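Local coordinates for putative transcriptional regulator (Shigella flexneri 2a str. 2457T, PDB 3C8G), which probably catalyses the addition of water to fumarate to form malate, acting as a homodimer of the MtlR/FumE family, at residues B[33-36]-B[37-41]; B[96-99]-B[100-104]. All coordinates share one frame; numbering follows the deposited sequence.

Contact 1 (B[33-36]-B[37-41])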
ATOM      1  N   LEU B  33       9.352  10.859  12.275  1.00 64.15           N
ATOM      2  CA  LEU B  33       9.597   9.565  11.685  1.00 64.77           C
ATOM      3  C   LEU B  33       8.687   9.324  10.460  1.00 65.10           C
ATOM      4  O   LEU B  33       9.133   8.793   9.436  1.00 65.10           O
ATOM      5  CB  LEU B  33       9.451   8.450  12.723  1.00 64.78           C
ATOM      6  CG  LEU B  33      10.528   8.371  13.820  1.00 65.90           C
ATOM      7  CD1 LEU B  33      10.178   7.260  14.819  1.00 64.44           C
ATOM      8  CD2 LEU B  33      11.963   8.188  13.244  1.00 66.15           C
ATOM      9  N   LEU B  34       7.423   9.717  10.562  1.00 65.04           N
ATOM     10  CA  LEU B  34       6.489   9.534   9.461  1.00 65.11           C
ATOM     11  C   LEU B  34       7.030  10.309   8.266  1.00 65.83           C
ATOM     12  O   LEU B  34       7.129   9.762   7.162  1.00 65.70           O
ATOM     13  CB  LEU B  34       5.096  10.066   9.834  1.00 64.98           C
ATOM     14  CG  LEU B  34       3.764   9.480   9.331  1.00 63.03           C
ATOM     15  CD1 LEU B  34       2.686  10.556   9.359  1.00 59.02           C
ATOM     16  CD2 LEU B  34       3.868   8.884   7.948  1.00 61.26           C
ATOM     17  N   GLN B  35       7.408  11.574   8.488  1.00 66.15           N
ATOM     18  CA  GLN B  35       7.949  12.362   7.385  1.00 66.93           C
ATOM     19  C   GLN B  35       9.286  11.845   6.857  1.00 66.72           C
ATOM     20  O   GLN B  35       9.498  11.843   5.643  1.00 66.25           O
ATOM     21  CB  GLN B  35       7.946  13.879   7.662  1.00 67.69           C
ATOM     22  CG  GLN B  35       6.870  14.689   6.774  1.00 70.19           C
ATOM     23  CD  GLN B  35       5.419  14.107   6.826  1.00 70.95           C
ATOM     24  OE1 GLN B  35       4.927  13.544   5.839  1.00 71.85           O
ATOM     25  NE2 GLN B  35       4.761  14.228   7.991  1.00 71.56           N
ATOM     26  N   GLY B  36      10.154  11.371   7.758  1.00 66.09           N
ATOM     27  CA  GLY B  36      11.360  10.663   7.350  1.00 65.67           C
ATOM     28  C   GLY B  36      11.054   9.490   6.429  1.00 65.71           C
ATOM     29  O   GLY B  36      11.684   9.325   5.382  1.00 65.14           O
ATOM     30  N   ILE B  37      10.074   8.681   6.825  1.00 65.95           N
ATOM     31  CA  ILE B  37       9.640   7.520   6.060  1.00 66.30           C
ATOM     32  C   ILE B  37       9.057   7.978   4.710  1.00 67.23           C
ATOM     33  O   ILE B  37       9.356   7.397   3.657  1.00 67.45           O
ATOM     34  CB  ILE B  37       8.601   6.690   6.878  1.00 66.23           C
ATOM     35  CG1 ILE B  37       9.287   5.915   8.018  1.00 66.26           C
ATOM     36  CG2 ILE B  37       7.810   5.750   5.993  1.00 64.57           C
ATOM     37  CD1 ILE B  37      10.144   4.698   7.553  1.00 68.84           C
ATOM     38  N   ARG B  38       8.251   9.041   4.752  1.00 67.67           N
ATOM     39  CA  ARG B  38       7.537   9.525   3.575  1.00 68.42           C
ATOM     40  C   ARG B  38       8.446  10.137   2.512  1.00 68.05           C
ATOM     41  O   ARG B  38       8.115  10.080   1.345  1.00 68.15           O
ATOM     42  CB  ARG B  38       6.424  10.512   3.967  1.00 68.75           C
ATOM     43  CG  ARG B  38       5.067   9.858   4.306  1.00 69.48           C
ATOM     44  CD  ARG B  38       4.028  10.911   4.781  1.00 69.60           C
ATOM     45  NE  ARG B  38       2.990  11.280   3.807  1.00 72.50           N
ATOM     46  CZ  ARG B  38       2.480  10.480   2.861  1.00 73.67           C
ATOM     47  NH1 ARG B  38       1.522  10.929   2.056  1.00 73.50           N
ATOM     48  NH2 ARG B  38       2.903   9.230   2.718  1.00 73.46           N
ATOM     49  N   GLN B  39       9.575  10.732   2.911  1.00 67.70           N
ATOM     50  CA  GLN B  39      10.559  11.244   1.946  1.00 67.24           C
ATOM     51  C   GLN B  39      11.251  10.064   1.254  1.00 66.34           C
ATOM     52  O   GLN B  39      11.613  10.164   0.087  1.00 67.17           O
ATOM     53  CB  GLN B  39      11.600  12.205   2.580  1.00 67.34           C
ATOM     54  CG  GLN B  39      11.194  12.802   3.941  1.00 70.11           C
ATOM     55  CD  GLN B  39      11.459  14.317   4.115  1.00 72.12           C
ATOM     56  OE1 GLN B  39      12.599  14.752   4.327  1.00 71.67           O
ATOM     57  NE2 GLN B  39      10.385  15.111   4.076  1.00 72.50           N
ATOM     58  N   PHE B  40      11.398   8.950   1.967  1.00 64.94           N
ATOM     59  CA  PHE B  40      12.032   7.745   1.445  1.00 64.20           C
ATOM     60  C   PHE B  40      11.186   7.036   0.401  1.00 63.57           C
ATOM     61  O   PHE B  40      11.707   6.551  -0.580  1.00 63.68           O
ATOM     62  CB  PHE B  40      12.340   6.780   2.593  1.00 64.51           C
ATOM     63  CG  PHE B  40      13.030   5.504   2.166  1.00 64.07           C
ATOM     64  CD1 PHE B  40      12.290   4.363   1.869  1.00 64.01           C
ATOM     65  CD2 PHE B  40      14.422   5.437   2.094  1.00 64.21           C
ATOM     66  CE1 PHE B  40      12.930   3.184   1.481  1.00 64.54           C
ATOM     67  CE2 PHE B  40      15.078   4.267   1.702  1.00 63.11           C
ATOM     68  CZ  PHE B  40      14.342   3.144   1.403  1.00 64.46           C
ATOM     69  N   LEU B  41       9.882   6.978   0.622  1.00 63.03           N
ATOM     70  CA  LEU B  41       8.967   6.224  -0.248  1.00 62.90           C
ATOM     71  C   LEU B  41       9.168   6.332  -1.787  1.00 62.46           C
ATOM     72  O   LEU B  41       9.106   5.315  -2.472  1.00 62.59           O
ATOM     73  CB  LEU B  41       7.507   6.513   0.152  1.00 62.89           C
ATOM     74  CG  LEU B  41       6.622   5.626   1.063  1.00 63.07           C
ATOM     75  CD1 LEU B  41       7.318   4.543   1.913  1.00 62.22           C
ATOM     76  CD2 LEU B  41       5.732   6.523   1.936  1.00 62.74           C
TER
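L33 and I37 stand one turn apart on a helix and share its buried side. I37 N donates to L33 O at 2.8 Å, with an N-H...O angle of 161°. The CG1 branch of I37 lies beside its own backbone N (chi1 -74°), which swings it back over the same carbonyl, with CG1 3.2 Å from L33 O. G36 is also buried and adds no side chain. R38 N bonds to L34 O at 2.8 Å. Two residues on, F40 N to G36 O is weak at 3.4 Å, near the end of the helix.

The other side is looser and more polar. R38 runs alongside L34, and its CD rests 3.8 Å from L34 CD2. It also runs alongside Q35. The Q35 chain bends at chi2, which brings OE1 to the edge of the guanidinium, 3.6 Å from R38 NE. The amide and guanidinium planes are 77° apart, so the two groups do not stack. The charge of R38 is met instead by D68, through a salt bridge from NE. Q39 is solvent-exposed. Q39 CG and Q35 O are too close in the model, so the placing of this pair is doubtful. Q39 OE1 accepts a hydrogen bond from L7 N in the N-terminal segment.

These are contacts between residues three and four apart along helix 29-40; its flanks pack on other helices. L33 and I37 face helix 70-79 through I70, A73 and L74, and helix 85-103 through F94 and I91. F40 reaches I77 of helix 70-79.

Contact 2 (B[96-99]-B[100-104])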
ATOM      1  N   GLN B  96       4.284   1.676  17.878  1.00 63.19           N
ATOM      2  CA  GLN B  96       3.486   1.002  18.879  1.00 63.31           C
ATOM      3  C   GLN B  96       3.379   1.776  20.200  1.00 62.96           C
ATOM      4  O   GLN B  96       2.287   1.886  20.763  1.00 63.38           O
ATOM      5  CB  GLN B  96       4.041  -0.382  19.118  1.00 63.81           C
ATOM      6  CG  GLN B  96       4.185  -1.200  17.837  1.00 63.96           C
ATOM      7  CD  GLN B  96       4.588  -2.622  18.147  1.00 65.55           C
ATOM      8  OE1 GLN B  96       5.407  -2.863  19.047  1.00 65.74           O
ATOM      9  NE2 GLN B  96       4.000  -3.581  17.426  1.00 64.23           N
ATOM     10  N   TYR B  97       4.492   2.344  20.664  1.00 62.22           N
ATOM     11  CA  TYR B  97       4.504   3.168  21.880  1.00 61.77           C
ATOM     12  C   TYR B  97       3.767   4.527  21.765  1.00 61.45           C
ATOM     13  O   TYR B  97       3.097   4.951  22.716  1.00 61.37           O
ATOM     14  CB  TYR B  97       5.940   3.344  22.401  1.00 61.59           C
ATOM     15  CG  TYR B  97       6.037   3.768  23.856  1.00 61.29           C
ATOM     16  CD1 TYR B  97       7.157   4.460  24.324  1.00 62.29           C
ATOM     17  CD2 TYR B  97       5.008   3.497  24.758  1.00 60.19           C
ATOM     18  CE1 TYR B  97       7.249   4.870  25.652  1.00 62.44           C
ATOM     19  CE2 TYR B  97       5.093   3.880  26.086  1.00 61.51           C
ATOM     20  CZ  TYR B  97       6.218   4.571  26.539  1.00 62.02           C
ATOM     21  OH  TYR B  97       6.312   4.958  27.870  1.00 59.65           O
ATOM     22  N   TRP B  98       3.877   5.208  20.623  1.00 61.22           N
ATOM     23  CA  TRP B  98       3.099   6.441  20.419  1.00 60.91           C
ATOM     24  C   TRP B  98       1.606   6.110  20.471  1.00 61.04           C
ATOM     25  O   TRP B  98       0.821   6.826  21.108  1.00 61.09           O
ATOM     26  CB  TRP B  98       3.474   7.186  19.123  1.00 60.43           C
ATOM     27  CG  TRP B  98       2.395   8.163  18.685  1.00 60.77           C
ATOM     28  CD1 TRP B  98       1.648   8.094  17.546  1.00 60.22           C
ATOM     29  CD2 TRP B  98       1.918   9.323  19.409  1.00 59.84           C
ATOM     30  NE1 TRP B  98       0.735   9.127  17.506  1.00 61.04           N
ATOM     31  CE2 TRP B  98       0.875   9.899  18.631  1.00 60.39           C
ATOM     32  CE3 TRP B  98       2.276   9.935  20.622  1.00 58.65           C
ATOM     33  CZ2 TRP B  98       0.188  11.059  19.024  1.00 59.36           C
ATOM     34  CZ3 TRP B  98       1.584  11.096  21.026  1.00 60.20           C
ATOM     35  CH2 TRP B  98       0.550  11.641  20.226  1.00 61.04           C
ATOM     36  N   HIS B  99       1.232   5.005  19.828  1.00 60.87           N
ATOM     37  CA  HIS B  99      -0.156   4.538  19.813  1.00 60.96           C
ATOM     38  C   HIS B  99      -0.657   4.281  21.223  1.00 60.59           C
ATOM     39  O   HIS B  99      -1.743   4.730  21.589  1.00 60.44           O
ATOM     40  CB  HIS B  99      -0.258   3.229  19.061  1.00 61.33           C
ATOM     41  CG  HIS B  99      -0.373   3.373  17.582  1.00 64.16           C
ATOM     42  ND1 HIS B  99      -1.446   3.997  16.976  1.00 66.22           N
ATOM     43  CD2 HIS B  99       0.420   2.921  16.583  1.00 65.04           C
ATOM     44  CE1 HIS B  99      -1.299   3.932  15.665  1.00 66.42           C
ATOM     45  NE2 HIS B  99      -0.171   3.292  15.402  1.00 67.43           N
ATOM     46  N   TYR B 100       0.117   3.522  21.998  1.00 59.73           N
ATOM     47  CA  TYR B 100      -0.182   3.339  23.398  1.00 59.44           C
ATOM     48  C   TYR B 100      -0.323   4.686  24.141  1.00 59.42           C
ATOM     49  O   TYR B 100      -1.256   4.866  24.913  1.00 60.09           O
ATOM     50  CB  TYR B 100       0.897   2.487  24.062  1.00 59.96           C
ATOM     51  CG  TYR B 100       0.590   2.225  25.507  1.00 59.84           C
ATOM     52  CD1 TYR B 100       0.959   3.143  26.505  1.00 59.85           C
ATOM     53  CD2 TYR B 100      -0.097   1.078  25.884  1.00 58.85           C
ATOM     54  CE1 TYR B 100       0.647   2.915  27.842  1.00 59.79           C
ATOM     55  CE2 TYR B 100      -0.418   0.835  27.214  1.00 59.73           C
ATOM     56  CZ  TYR B 100      -0.048   1.759  28.181  1.00 60.98           C
ATOM     57  OH  TYR B 100      -0.368   1.498  29.494  1.00 63.52           O
ATOM     58  N   LEU B 101       0.588   5.634  23.927  1.00 58.60           N
ATOM     59  CA  LEU B 101       0.502   6.918  24.647  1.00 58.34           C
ATOM     60  C   LEU B 101      -0.731   7.714  24.218  1.00 58.86           C
ATOM     61  O   LEU B 101      -1.440   8.311  25.030  1.00 58.21           O
ATOM     62  CB  LEU B 101       1.772   7.770  24.442  1.00 57.62           C
ATOM     63  CG  LEU B 101       3.091   7.254  25.035  1.00 56.09           C
ATOM     64  CD1 LEU B 101       4.258   7.950  24.397  1.00 50.75           C
ATOM     65  CD2 LEU B 101       3.138   7.355  26.566  1.00 54.77           C
ATOM     66  N   ASN B 102      -0.984   7.704  22.918  1.00 60.19           N
ATOM     67  CA  ASN B 102      -2.096   8.461  22.350  1.00 61.23           C
ATOM     68  C   ASN B 102      -3.485   7.822  22.472  1.00 61.65           C
ATOM     69  O   ASN B 102      -4.494   8.508  22.314  1.00 61.51           O
ATOM     70  CB  ASN B 102      -1.820   8.747  20.882  1.00 61.48           C
ATOM     71  CG  ASN B 102      -2.699   9.817  20.349  1.00 61.28           C
ATOM     72  OD1 ASN B 102      -2.936   9.904  19.157  1.00 64.81           O
ATOM     73  ND2 ASN B 102      -3.215  10.629  21.232  1.00 62.05           N
ATOM     74  N   GLU B 103      -3.544   6.521  22.730  1.00 62.19           N
ATOM     75  CA  GLU B 103      -4.832   5.841  22.762  1.00 63.35           C
ATOM     76  C   GLU B 103      -5.181   5.246  24.098  1.00 63.39           C
ATOM     77  O   GLU B 103      -6.323   4.895  24.305  1.00 64.43           O
ATOM     78  CB  GLU B 103      -4.935   4.759  21.672  1.00 63.60           C
ATOM     79  CG  GLU B 103      -4.869   5.294  20.239  1.00 65.13           C
ATOM     80  CD  GLU B 103      -4.297   4.290  19.246  1.00 69.15           C
ATOM     81  OE1 GLU B 103      -4.345   3.054  19.496  1.00 71.43           O
ATOM     82  OE2 GLU B 103      -3.781   4.747  18.203  1.00 70.73           O
ATOM     83  N   GLN B 104      -4.225   5.144  25.007  1.00 63.83           N
ATOM     84  CA  GLN B 104      -4.434   4.368  26.230  1.00 64.29           C
ATOM     85  C   GLN B 104      -4.029   5.087  27.516  1.00 64.09           C
ATOM     86  O   GLN B 104      -4.741   5.030  28.516  1.00 63.58           O
ATOM     87  CB  GLN B 104      -3.654   3.060  26.129  1.00 64.89           C
ATOM     88  CG  GLN B 104      -4.439   1.804  26.450  1.00 68.39           C
ATOM     89  CD  GLN B 104      -5.050   1.214  25.201  1.00 72.16           C
ATOM     90  OE1 GLN B 104      -4.469   0.328  24.593  1.00 77.93           O
ATOM     91  NE2 GLN B 104      -6.203   1.712  24.800  1.00 71.30           N
TER
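Y100, L101 and N102 donate backbone N-H groups to the carbonyls of Q96, Y97 and W98 in regular alpha-helical bonds, while E103 N to H99 O is weak, just before Q104 leaves helical geometry. Three i to i+4 side-chain pairs line the last two turns. H99 and E103 lie side by side, and H99 ND1 donates to E103 OE2 at 2.7 Å, nearly straight. OE2 lies close to the imidazole plane and receives the bond on its syn side, but 32° out of the carboxylate plane. H99 NE2 bonds to D71, so carboxylates hold both ring nitrogens and fix the ring's rotation. N102 CB lies over one face of the W98 six-membered ring, 3.7 Å from its centroid, a CH-pi contact. N102 CG is anti to the backbone N (chi1 -164°), which carries the amide past the rim at CZ2 and CH2, with CG 3.4 Å from CZ2 and the planes 23° apart. L101 CD1 sits over the centre of the Y97 ring, 4.3 Å from the centroid, a second CH-pi contact.

These residues end helix 85-103. L101 touches helix 22-25, and W98 meets F23 there and H30 of helix 29-40. Y97 and Y100 pack on helix 113-120.

How the contacts relate
Contact 1 comes first along the chain, near the end of helix 29-40; contact 2 covers the last two turns of helix 85-103 and the residue after it. Their centres are 20 Å apart and their nearest atoms about 8 Å apart, so they do not touch. The two helices nevertheless pack together. Helix 85-103 meets contact 1 through I91 and F94, and helix 29-40 meets contact 2 through H30. Helix 70-79 serves both: it covers the apolar side of 33-41 and offers D71 to H99. The contacts therefore belong to one all-helical body. Nothing in their geometry places either one in the fumarate-hydrating site.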